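Local atomic coordinates of helicase of the snf2/rad54 family (Sulfolobus solfataricus, PDB entry 1Z5Z), a protein that forms the C-terminal helicase lobe of a SWI2/SNF2 ATPase, which probably couples ATP hydrolysis to movement along DNA. Residues L226-K229 with I230-L234. Residues are numbered along the deposited sequence; the frame is centred on the assembly and turned at random.
Sequences LEEK and IDQLL
Gln232 sets its amide oxygen over the CG methylene of Glu228, with Gln232 OE1 3.3 Å from Glu228 CG. The two residues are one turn apart on helix 226-236, which follows strand 216-222 of the parallel sheet in this RecA-like helicase domain. The turn is regular: four consecutive i to i+4 backbone bonds span it, and the one beneath this pair, Gln232 N to Glu228 O, measures 2.9 Å with an N-H...O angle of 170°. In Gln232, CG stands beside its own backbone N and anti to the carbonyl carbon (chi1 -72°), which brings it to 3.2 Å from Glu228 O, and the extended chain beyond CG carries the amide back toward the start of the helix. The carboxylate and amide planes are 35° apart, and no direct hydrogen bond joins the two groups; a water links them instead, donating to Glu228 OE1 at 3.0 Å and to Gln232 OE1 at 2.7 Å, so two acceptors that could not bond to one another are joined through it. The other carboxylate oxygen, Glu228 OE2, accepts from the backbone N of Gly224 just ahead of the helix, so both oxygens of the carboxylate are engaged. Replacing Glu228 with an alanine would probably leave that Gly224 N-H and the bridging water without their carboxylate acceptor, and the Gln232 amide freer to turn. Around the same helix, Asp231 forms salt bridges with Lys219 of strand 216-222 and with Arg192, Glu227 forms one with Lys97 of helix 96-110, and Ile230 and Leu233 touch helix 250-253. The apolar contact within the turn is slight: Ile230 CD1 reaches back to Leu226 CB at 4.2 Å and lies 3.3 Å from Leu226 O, the same oxygen that accepts the Ile230 N-H.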
loop_
_atom_site.group_PDB
_atom_site.type_symbol
_atom_site.label_atom_id
_atom_site.label_comp_id
_atom_site.label_asym_id
_atom_site.label_seq_id
_atom_site.Cartn_x
_atom_site.Cartn_y
_atom_site.Cartn_z
ATOM N N LEU A 226 -8.459 -6.198 5.295
ATOM C CA LEU A 226 -7.391 -7.149 5.555
ATOM C C LEU A 226 -6.144 -6.391 5.957
ATOM O O LEU A 226 -5.289 -6.986 6.626
ATOM C CB LEU A 226 -7.067 -8.030 4.301
ATOM C CG LEU A 226 -6.285 -7.390 3.146
ATOM C CD1 LEU A 226 -5.940 -8.462 2.141
ATOM C CD2 LEU A 226 -7.094 -6.299 2.452
ATOM N N GLU A 227 -6.006 -5.113 5.558
ATOM C CA GLU A 227 -4.778 -4.411 5.961
ATOM C C GLU A 227 -4.775 -4.240 7.492
ATOM O O GLU A 227 -3.743 -4.383 8.168
ATOM C CB GLU A 227 -4.699 -3.036 5.303
ATOM C CG GLU A 227 -4.540 -3.077 3.773
ATOM C CD GLU A 227 -4.317 -1.694 3.184
ATOM O OE1 GLU A 227 -3.488 -1.540 2.246
ATOM O OE2 GLU A 227 -4.987 -0.754 3.647
ATOM N N GLU A 228 -5.938 -3.915 8.049
ATOM C CA GLU A 228 -6.024 -3.752 9.488
ATOM C C GLU A 228 -5.814 -5.087 10.209
ATOM O O GLU A 228 -5.102 -5.128 11.212
ATOM C CB GLU A 228 -7.387 -3.189 9.899
ATOM C CG GLU A 228 -7.418 -2.850 11.394
ATOM C CD GLU A 228 -8.448 -1.798 11.687
ATOM O OE1 GLU A 228 -8.114 -0.844 12.420
ATOM O OE2 GLU A 228 -9.572 -1.923 11.170
ATOM N N LYS A 229 -6.473 -6.147 9.724
ATOM C CA LYS A 229 -6.367 -7.492 10.314
ATOM C C LYS A 229 -4.965 -8.035 10.341
ATOM O O LYS A 229 -4.501 -8.553 11.361
ATOM C CB LYS A 229 -7.223 -8.490 9.549
ATOM C CG LYS A 229 -8.653 -8.575 10.006
ATOM C CD LYS A 229 -9.287 -7.235 10.062
ATOM C CE LYS A 229 -10.739 -7.356 10.405
ATOM N NZ LYS A 229 -11.406 -6.442 9.492
ATOM N N ILE A 230 -4.296 -7.965 9.202
ATOM C CA ILE A 230 -2.939 -8.452 9.163
ATOM C C ILE A 230 -2.051 -7.644 10.099
ATOM O O ILE A 230 -1.251 -8.204 10.835
ATOM C CB ILE A 230 -2.378 -8.405 7.741
ATOM C CG1 ILE A 230 -3.002 -9.528 6.919
ATOM C CG2 ILE A 230 -0.877 -8.554 7.797
ATOM C CD1 ILE A 230 -3.203 -9.188 5.410
ATOM N N ASP A 231 -2.200 -6.327 10.103
ATOM C CA ASP A 231 -1.365 -5.528 10.995
ATOM C C ASP A 231 -1.599 -5.943 12.438
ATOM O O ASP A 231 -0.650 -6.191 13.184
ATOM C CB ASP A 231 -1.676 -4.045 10.843
ATOM C CG ASP A 231 -0.620 -3.171 11.494
ATOM O OD1 ASP A 231 -0.801 -2.799 12.668
ATOM O OD2 ASP A 231 0.402 -2.868 10.825
ATOM N N GLN A 232 -2.869 -6.012 12.832
ATOM C CA GLN A 232 -3.203 -6.419 14.189
ATOM C C GLN A 232 -2.614 -7.775 14.549
ATOM O O GLN A 232 -2.059 -7.942 15.629
ATOM C CB GLN A 232 -4.724 -6.479 14.375
ATOM C CG GLN A 232 -5.365 -5.112 14.425
ATOM C CD GLN A 232 -6.872 -5.174 14.401
ATOM O OE1 GLN A 232 -7.543 -4.140 14.421
ATOM N NE2 GLN A 232 -7.416 -6.386 14.344
ATOM N N LEU A 233 -2.739 -8.745 13.655
ATOM C CA LEU A 233 -2.213 -10.090 13.929
ATOM C C LEU A 233 -0.697 -10.159 14.208
ATOM O O LEU A 233 -0.259 -10.892 15.108
ATOM C CB LEU A 233 -2.533 -11.016 12.772
ATOM C CG LEU A 233 -3.888 -11.691 12.781
ATOM C CD1 LEU A 233 -4.056 -12.444 11.481
ATOM C CD2 LEU A 233 -3.998 -12.635 13.991
ATOM N N LEU A 234 0.099 -9.426 13.426
ATOM C CA LEU A 234 1.544 -9.421 13.611
ATOM C C LEU A 234 1.893 -8.765 14.931
ATOM O O LEU A 234 2.667 -9.309 15.711
ATOM C CB LEU A 234 2.233 -8.641 12.498
ATOM C CG LEU A 234 1.975 -8.989 11.036
ATOM C CD1 LEU A 234 2.918 -8.163 10.166
ATOM C CD2 LEU A 234 2.185 -10.473 10.792
HETATM O O HOH W 1 -6.429 -1.752 14.757
#